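Local coordinates for protein activated BY transcription factor SSRB (Salmonella enterica, PDB 2WNW) that belongs to glycoside hydrolase family 30 and pairs a TIM-barrel domain with a beta-sandwich domain, at residues A[208-213]-A[249-254]; A[216-221]-A[255-260]. All coordinates share one frame; numbering follows the deposited sequence.

Both interactions join neighbouring helices on the outside of the eight-stranded parallel barrel, and their centres lie about 10 Å apart. They share helix 210-227: interaction 1 uses its first turn, interaction 2 about two turns further along. Facing it are two short consecutive helices, 245-252 in interaction 1 and 256-261 in interaction 2. The order along the chain is 208-213, 216-221, 249-254, 255-260, so the contacts alternate, with barrel strand 234-239 passed between the first pair and the second. A probable hydrogen bond from Asn258 ND2 to Ala252 O, 2.9 Å, ties them together. The helix before strand 234-239 is thus flanked by two short successive helices that come after that strand.

Interaction 1: A[208-213]-A[249-254]; sequences YSVEEE and AELAFA
In the helical layer around the TIM barrel, the first turn of helix 210-227 meets the last turn of helix 245-252 through Val210, which faces Leu251 and Ala252. The contact is apolar: the side-chain pairs across it are all carbon to carbon. Val210 CG1 lies 3.9 Å from Leu251 CB, and Val210 CG2 lies 3.8 Å from Ala252 CB, so each methyl branch has its own neighbour. With chi1 at 63°, CG1 sits between the backbone N and the carbonyl carbon while CG2 is anti to N; this rotation spreads the two methyls over consecutive residues of the opposing helix. The side chains of Val210 and Leu251 run at about a right angle, and the Leu251 end adds a looser approach, its CD2 being 4.2 Å from Val210 CG1. The backbones come close at Val210 and Ala252, whose CA atoms are 6.3 Å apart.

Next to the valine, Ser209 is the N-cap. Its OG accepts from Glu212 N at 3.1 Å, and Ser209 N donates in return to Glu212 OE2 at 2.9 Å, reaching that oxygen from above the carboxylate plane, 42° out of it. These reciprocal bonds make a capping box, and OE2 also has a salt bridge to Lys161. On the barrel side Ala252 packs on Ile237 of strand 234-239; separately, Glu250 OE1 forms a salt bridge with Arg39 and a hydrogen bond with His40 of the second subunit. The two helices, one before strand 234-239 in the chain and one after it, pack side by side outside the beta/alpha barrel.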
ATOM      1  N   TYR A 208      -8.098  16.470 -25.389  1.00 19.65           N
ATOM      2  CA  TYR A 208      -9.055  17.304 -24.665  1.00 19.69           C
ATOM      3  C   TYR A 208      -8.342  17.779 -23.409  1.00 19.84           C
ATOM      4  O   TYR A 208      -7.622  17.005 -22.777  1.00 19.81           O
ATOM      5  CB  TYR A 208     -10.271  16.509 -24.186  1.00 19.26           C
ATOM      6  CG  TYR A 208     -11.265  16.057 -25.224  1.00 18.78           C
ATOM      7  CD1 TYR A 208     -12.473  16.735 -25.403  1.00 19.27           C
ATOM      8  CD2 TYR A 208     -11.049  14.891 -25.957  1.00 19.53           C
ATOM      9  CE1 TYR A 208     -13.449  16.249 -26.278  1.00 18.73           C
ATOM     10  CE2 TYR A 208     -12.009  14.401 -26.831  1.00 18.32           C
ATOM     11  CZ  TYR A 208     -13.207  15.081 -26.983  1.00 18.47           C
ATOM     12  OH  TYR A 208     -14.168  14.562 -27.821  1.00 18.09           O
ATOM     13  N   SER A 209      -8.537  19.040 -23.044  1.00 18.20           N
ATOM     14  CA  SER A 209      -7.955  19.549 -21.808  1.00 18.67           C
ATOM     15  C   SER A 209      -8.966  19.047 -20.780  1.00 17.40           C
ATOM     16  O   SER A 209     -10.048  18.601 -21.159  1.00 15.87           O
ATOM     17  CB  SER A 209      -7.945  21.075 -21.802  1.00 18.64           C
ATOM     18  OG  SER A 209      -9.272  21.571 -21.854  1.00 18.17           O
ATOM     19  N   VAL A 210      -8.640  19.106 -19.494  1.00 17.81           N
ATOM     20  CA  VAL A 210      -9.588  18.629 -18.485  1.00 18.02           C
ATOM     21  C   VAL A 210     -10.880  19.456 -18.526  1.00 18.79           C
ATOM     22  O   VAL A 210     -11.976  18.926 -18.315  1.00 16.87           O
ATOM     23  CB  VAL A 210      -8.963  18.660 -17.059  1.00 17.37           C
ATOM     24  CG1 VAL A 210      -8.624  20.075 -16.659  1.00 18.03           C
ATOM     25  CG2 VAL A 210      -9.921  18.029 -16.060  1.00 18.82           C
ATOM     26  N   GLU A 211     -10.753  20.748 -18.818  1.00 17.53           N
ATOM     27  CA  GLU A 211     -11.921  21.625 -18.912  1.00 19.74           C
ATOM     28  C   GLU A 211     -12.820  21.175 -20.072  1.00 18.75           C
ATOM     29  O   GLU A 211     -14.044  21.136 -19.946  1.00 18.57           O
ATOM     30  CB  GLU A 211     -11.492  23.077 -19.160  1.00 23.31           C
ATOM     31  CG  GLU A 211     -10.761  23.772 -18.012  1.00 28.76           C
ATOM     32  CD  GLU A 211      -9.329  23.291 -17.822  1.00 31.99           C
ATOM     33  OE1 GLU A 211      -8.704  22.831 -18.805  1.00 30.44           O
ATOM     34  OE2 GLU A 211      -8.824  23.395 -16.685  1.00 34.61           O
ATOM     35  N   GLU A 212     -12.199  20.846 -21.203  1.00 18.38           N
ATOM     36  CA  GLU A 212     -12.931  20.410 -22.392  1.00 18.41           C
ATOM     37  C   GLU A 212     -13.591  19.052 -22.220  1.00 18.31           C
ATOM     38  O   GLU A 212     -14.742  18.854 -22.617  1.00 16.79           O
ATOM     39  CB  GLU A 212     -11.989  20.377 -23.596  1.00 19.18           C
ATOM     40  CG  GLU A 212     -11.597  21.758 -24.086  1.00 21.22           C
ATOM     41  CD  GLU A 212     -10.362  21.744 -24.959  1.00 24.71           C
ATOM     42  OE1 GLU A 212     -10.016  22.812 -25.511  1.00 25.30           O
ATOM     43  OE2 GLU A 212      -9.733  20.671 -25.088  1.00 23.97           O
ATOM     44  N   GLU A 213     -12.857  18.112 -21.637  1.00 17.37           N
ATOM     45  CA  GLU A 213     -13.389  16.773 -21.429  1.00 17.94           C
ATOM     46  C   GLU A 213     -14.605  16.808 -20.507  1.00 17.64           C
ATOM     47  O   GLU A 213     -15.644  16.218 -20.814  1.00 16.50           O
ATOM     48  CB  GLU A 213     -12.315  15.862 -20.822  1.00 16.84           C
ATOM     49  CG  GLU A 213     -12.793  14.436 -20.570  1.00 17.19           C
ATOM     50  CD  GLU A 213     -11.932  13.714 -19.545  1.00 18.06           C
ATOM     51  OE1 GLU A 213     -11.564  14.356 -18.537  1.00 17.43           O
ATOM     52  OE2 GLU A 213     -11.638  12.516 -19.739  1.00 18.38           O
ATOM     53  N   ALA A 249      -8.010  14.473 -11.508  1.00 15.68           N
ATOM     54  CA  ALA A 249      -9.187  14.420 -10.653  1.00 16.57           C
ATOM     55  C   ALA A 249      -9.357  15.731  -9.888  1.00 17.25           C
ATOM     56  O   ALA A 249     -10.463  16.263  -9.785  1.00 17.52           O
ATOM     57  CB  ALA A 249      -9.066  13.245  -9.671  1.00 17.15           C
ATOM     58  N   GLU A 250      -8.252  16.250  -9.364  1.00 18.00           N
ATOM     59  CA  GLU A 250      -8.270  17.494  -8.595  1.00 20.77           C
ATOM     60  C   GLU A 250      -8.860  18.641  -9.414  1.00 21.50           C
ATOM     61  O   GLU A 250      -9.718  19.384  -8.939  1.00 20.25           O
ATOM     62  CB  GLU A 250      -6.846  17.851  -8.164  1.00 22.36           C
ATOM     63  CG  GLU A 250      -6.756  18.922  -7.093  1.00 27.30           C
ATOM     64  CD  GLU A 250      -5.323  19.159  -6.651  1.00 29.27           C
ATOM     65  OE1 GLU A 250      -4.518  18.209  -6.731  1.00 31.11           O
ATOM     66  OE2 GLU A 250      -5.004  20.283  -6.214  1.00 33.76           O
ATOM     67  N   LEU A 251      -8.386  18.782 -10.646  1.00 21.49           N
ATOM     68  CA  LEU A 251      -8.860  19.833 -11.535  1.00 21.77           C
ATOM     69  C   LEU A 251     -10.300  19.604 -11.964  1.00 22.18           C
ATOM     70  O   LEU A 251     -11.101  20.533 -12.001  1.00 21.62           O
ATOM     71  CB  LEU A 251      -7.965  19.909 -12.776  1.00 24.12           C
ATOM     72  CG  LEU A 251      -6.670  20.721 -12.685  1.00 25.70           C
ATOM     73  CD1 LEU A 251      -6.084  20.639 -11.295  1.00 30.83           C
ATOM     74  CD2 LEU A 251      -5.687  20.213 -13.721  1.00 26.46           C
ATOM     75  N   ALA A 252     -10.626  18.357 -12.281  1.00 21.32           N
ATOM     76  CA  ALA A 252     -11.967  18.017 -12.735  1.00 21.69           C
ATOM     77  C   ALA A 252     -13.072  18.225 -11.700  1.00 23.40           C
ATOM     78  O   ALA A 252     -14.079  18.873 -11.983  1.00 24.86           O
ATOM     79  CB  ALA A 252     -11.989  16.574 -13.235  1.00 17.72           C
ATOM     80  N   PHE A 253     -12.888  17.689 -10.501  1.00 24.20           N
ATOM     81  CA  PHE A 253     -13.919  17.797  -9.479  1.00 26.09           C
ATOM     82  C   PHE A 253     -13.906  19.057  -8.621  1.00 27.02           C
ATOM     83  O   PHE A 253     -14.614  19.138  -7.621  1.00 26.76           O
ATOM     84  CB  PHE A 253     -13.892  16.543  -8.603  1.00 26.97           C
ATOM     85  CG  PHE A 253     -14.212  15.282  -9.362  1.00 29.01           C
ATOM     86  CD1 PHE A 253     -15.466  15.102  -9.937  1.00 29.79           C
ATOM     87  CD2 PHE A 253     -13.247  14.300  -9.546  1.00 28.02           C
ATOM     88  CE1 PHE A 253     -15.751  13.961 -10.687  1.00 30.99           C
ATOM     89  CE2 PHE A 253     -13.522  13.158 -10.294  1.00 29.13           C
ATOM     90  CZ  PHE A 253     -14.776  12.987 -10.867  1.00 29.62           C
ATOM     91  N   ALA A 254     -13.111  20.045  -9.012  1.00 27.63           N
ATOM     92  CA  ALA A 254     -13.076  21.296  -8.269  1.00 29.49           C
ATOM     93  C   ALA A 254     -14.390  22.005  -8.582  1.00 30.77           C
ATOM     94  O   ALA A 254     -14.878  22.825  -7.804  1.00 30.36           O
ATOM     95  CB  ALA A 254     -11.898  22.146  -8.722  1.00 29.59           C
TER

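Interaction 2: A[216-221]-A[255-260]; sequences FAVQYL and DEANYK
Val218 reaches across to Ala257 and Asn258, and its CG2 makes the closest approach, 3.6 Å from Asn258 OD1. The same methyl is 3.9 Å from Ala257 O, so it meets two oxygens of the facing segment as van der Waals neighbours. CG1, set anti to the backbone N (chi1 178°), lies 4.0 Å from Ala257 O and comes more loosely to Ala257 CB, at 4.4 Å. The side chains of Val218 and Asn258 cross at about a right angle, and the CA atoms of these two residues are 6.4 Å apart.

With Asn258 ND2 bonded to Ala252 O, in the preceding short helix, OD1 is the amide atom turned to the valine; this bond probably fixes the amide's rotation. One step further out, Asp255 is the N-cap of helix 256-261. Its OD1 accepts weak bonds from Ala257 N, at an N-H...O angle of 126°, and from Asn258 N, at 148°. Along this helix Lys260 NZ forms a 3.0 Å salt bridge with Glu256 OE1, meeting its anti lone pair. Helix 210-227, which carries Val218, has a wider pi-type turn at 216-221, where Phe216 O accepts from Leu221 N at 2.9 Å as well as from Tyr220 N; Phe216 and Tyr220 pack on helix 167-183. Both helices of the contact belong to the layer surrounding the closed eight-stranded parallel sheet of the TIM barrel.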
ATOM      1  N   PHE A 216     -17.641  18.445 -22.091  1.00 18.92           N
ATOM      2  CA  PHE A 216     -18.301  17.566 -23.045  1.00 18.96           C
ATOM      3  C   PHE A 216     -19.205  16.584 -22.314  1.00 18.72           C
ATOM      4  O   PHE A 216     -20.316  16.302 -22.755  1.00 19.51           O
ATOM      5  CB  PHE A 216     -17.276  16.789 -23.876  1.00 17.71           C
ATOM      6  CG  PHE A 216     -17.888  16.010 -25.006  1.00 17.69           C
ATOM      7  CD1 PHE A 216     -18.314  16.657 -26.162  1.00 14.25           C
ATOM      8  CD2 PHE A 216     -18.081  14.639 -24.898  1.00 16.82           C
ATOM      9  CE1 PHE A 216     -18.928  15.945 -27.196  1.00 15.88           C
ATOM     10  CE2 PHE A 216     -18.694  13.922 -25.923  1.00 18.37           C
ATOM     11  CZ  PHE A 216     -19.119  14.576 -27.073  1.00 15.98           C
ATOM     12  N   ALA A 217     -18.728  16.067 -21.186  1.00 18.02           N
ATOM     13  CA  ALA A 217     -19.509  15.110 -20.410  1.00 18.00           C
ATOM     14  C   ALA A 217     -20.743  15.741 -19.764  1.00 17.93           C
ATOM     15  O   ALA A 217     -21.857  15.230 -19.890  1.00 16.94           O
ATOM     16  CB  ALA A 217     -18.630  14.481 -19.326  1.00 15.96           C
ATOM     17  N   VAL A 218     -20.537  16.861 -19.084  1.00 18.97           N
ATOM     18  CA  VAL A 218     -21.612  17.532 -18.364  1.00 19.56           C
ATOM     19  C   VAL A 218     -22.513  18.459 -19.174  1.00 20.60           C
ATOM     20  O   VAL A 218     -23.727  18.476 -18.971  1.00 19.47           O
ATOM     21  CB  VAL A 218     -21.029  18.315 -17.164  1.00 20.63           C
ATOM     22  CG1 VAL A 218     -22.135  19.055 -16.425  1.00 23.24           C
ATOM     23  CG2 VAL A 218     -20.309  17.350 -16.230  1.00 19.77           C
ATOM     24  N   GLN A 219     -21.930  19.229 -20.084  1.00 19.99           N
ATOM     25  CA  GLN A 219     -22.718  20.161 -20.884  1.00 21.85           C
ATOM     26  C   GLN A 219     -23.343  19.559 -22.136  1.00 21.24           C
ATOM     27  O   GLN A 219     -24.411  19.998 -22.570  1.00 22.55           O
ATOM     28  CB  GLN A 219     -21.860  21.362 -21.279  1.00 22.63           C
ATOM     29  CG  GLN A 219     -21.486  22.261 -20.115  1.00 26.83           C
ATOM     30  CD  GLN A 219     -20.449  23.291 -20.501  1.00 28.41           C
ATOM     31  OE1 GLN A 219     -20.490  23.845 -21.599  1.00 31.27           O
ATOM     32  NE2 GLN A 219     -19.518  23.563 -19.596  1.00 31.35           N
ATOM     33  N   TYR A 220     -22.698  18.552 -22.716  1.00 20.11           N
ATOM     34  CA  TYR A 220     -23.231  17.951 -23.933  1.00 19.69           C
ATOM     35  C   TYR A 220     -23.819  16.550 -23.808  1.00 19.26           C
ATOM     36  O   TYR A 220     -24.938  16.311 -24.263  1.00 18.91           O
ATOM     37  CB  TYR A 220     -22.167  17.978 -25.029  1.00 19.76           C
ATOM     38  CG  TYR A 220     -21.819  19.386 -25.458  1.00 22.75           C
ATOM     39  CD1 TYR A 220     -20.959  20.177 -24.697  1.00 22.46           C
ATOM     40  CD2 TYR A 220     -22.393  19.947 -26.599  1.00 21.97           C
ATOM     41  CE1 TYR A 220     -20.680  21.495 -25.062  1.00 24.34           C
ATOM     42  CE2 TYR A 220     -22.123  21.260 -26.971  1.00 23.89           C
ATOM     43  CZ  TYR A 220     -21.266  22.028 -26.199  1.00 24.03           C
ATOM     44  OH  TYR A 220     -20.995  23.326 -26.566  1.00 25.92           O
ATOM     45  N   LEU A 221     -23.086  15.621 -23.201  1.00 17.87           N
ATOM     46  CA  LEU A 221     -23.602  14.260 -23.062  1.00 18.35           C
ATOM     47  C   LEU A 221     -24.759  14.142 -22.077  1.00 18.47           C
ATOM     48  O   LEU A 221     -25.796  13.565 -22.399  1.00 18.87           O
ATOM     49  CB  LEU A 221     -22.484  13.294 -22.650  1.00 18.43           C
ATOM     50  CG  LEU A 221     -21.462  12.932 -23.732  1.00 19.68           C
ATOM     51  CD1 LEU A 221     -20.410  11.989 -23.151  1.00 19.49           C
ATOM     52  CD2 LEU A 221     -22.173  12.265 -24.913  1.00 21.64           C
ATOM     53  N   ASP A 255     -14.959  21.659  -9.735  1.00 31.47           N
ATOM     54  CA  ASP A 255     -16.216  22.230 -10.208  1.00 31.70           C
ATOM     55  C   ASP A 255     -17.396  21.387  -9.730  1.00 31.21           C
ATOM     56  O   ASP A 255     -17.484  20.201 -10.037  1.00 30.15           O
ATOM     57  CB  ASP A 255     -16.204  22.285 -11.736  1.00 35.17           C
ATOM     58  CG  ASP A 255     -17.427  22.971 -12.309  1.00 38.88           C
ATOM     59  OD1 ASP A 255     -18.559  22.530 -12.019  1.00 41.13           O
ATOM     60  OD2 ASP A 255     -17.253  23.954 -13.059  1.00 43.23           O
ATOM     61  N   GLU A 256     -18.309  22.009  -8.989  1.00 30.04           N
ATOM     62  CA  GLU A 256     -19.477  21.308  -8.464  1.00 29.84           C
ATOM     63  C   GLU A 256     -20.304  20.606  -9.542  1.00 28.22           C
ATOM     64  O   GLU A 256     -20.817  19.508  -9.320  1.00 26.78           O
ATOM     65  CB  GLU A 256     -20.374  22.283  -7.692  1.00 34.41           C
ATOM     66  CG  GLU A 256     -21.684  21.672  -7.208  1.00 40.04           C
ATOM     67  CD  GLU A 256     -22.579  22.677  -6.496  1.00 44.32           C
ATOM     68  OE1 GLU A 256     -23.748  22.338  -6.212  1.00 46.66           O
ATOM     69  OE2 GLU A 256     -22.113  23.804  -6.217  1.00 47.00           O
ATOM     70  N   ALA A 257     -20.440  21.240 -10.702  1.00 26.12           N
ATOM     71  CA  ALA A 257     -21.213  20.659 -11.796  1.00 24.82           C
ATOM     72  C   ALA A 257     -20.587  19.354 -12.281  1.00 23.38           C
ATOM     73  O   ALA A 257     -21.295  18.398 -12.609  1.00 20.99           O
ATOM     74  CB  ALA A 257     -21.319  21.651 -12.947  1.00 26.80           C
ATOM     75  N   ASN A 258     -19.258  19.317 -12.323  1.00 22.55           N
ATOM     76  CA  ASN A 258     -18.553  18.120 -12.761  1.00 23.32           C
ATOM     77  C   ASN A 258     -18.713  17.015 -11.731  1.00 23.85           C
ATOM     78  O   ASN A 258     -18.935  15.857 -12.079  1.00 23.93           O
ATOM     79  CB  ASN A 258     -17.068  18.410 -12.967  1.00 21.58           C
ATOM     80  CG  ASN A 258     -16.820  19.358 -14.114  1.00 23.00           C
ATOM     81  OD1 ASN A 258     -17.662  19.507 -15.001  1.00 22.03           O
ATOM     82  ND2 ASN A 258     -15.653  19.994 -14.116  1.00 21.86           N
ATOM     83  N   TYR A 259     -18.605  17.380 -10.459  1.00 24.26           N
ATOM     84  CA  TYR A 259     -18.745  16.404  -9.392  1.00 25.14           C
ATOM     85  C   TYR A 259     -20.104  15.719  -9.489  1.00 25.94           C
ATOM     86  O   TYR A 259     -20.206  14.501  -9.350  1.00 26.46           O
ATOM     87  CB  TYR A 259     -18.613  17.077  -8.023  1.00 27.32           C
ATOM     88  CG  TYR A 259     -18.651  16.081  -6.890  1.00 28.54           C
ATOM     89  CD1 TYR A 259     -17.498  15.403  -6.495  1.00 29.11           C
ATOM     90  CD2 TYR A 259     -19.855  15.752  -6.270  1.00 29.62           C
ATOM     91  CE1 TYR A 259     -17.546  14.417  -5.509  1.00 30.20           C
ATOM     92  CE2 TYR A 259     -19.914  14.768  -5.288  1.00 31.07           C
ATOM     93  CZ  TYR A 259     -18.757  14.104  -4.913  1.00 31.36           C
ATOM     94  OH  TYR A 259     -18.821  13.118  -3.955  1.00 32.27           O
ATOM     95  N   LYS A 260     -21.145  16.504  -9.742  1.00 25.62           N
ATOM     96  CA  LYS A 260     -22.495  15.962  -9.846  1.00 26.24           C
ATOM     97  C   LYS A 260     -22.764  15.153 -11.112  1.00 25.33           C
ATOM     98  O   LYS A 260     -23.533  14.193 -11.082  1.00 24.89           O
ATOM     99  CB  LYS A 260     -23.529  17.090  -9.755  1.00 28.61           C
ATOM    100  CG  LYS A 260     -23.604  17.755  -8.392  1.00 34.05           C
ATOM    101  CD  LYS A 260     -24.698  18.814  -8.354  1.00 37.59           C
ATOM    102  CE  LYS A 260     -24.836  19.411  -6.960  1.00 39.69           C
ATOM    103  NZ  LYS A 260     -25.919  20.436  -6.896  1.00 42.36           N
TER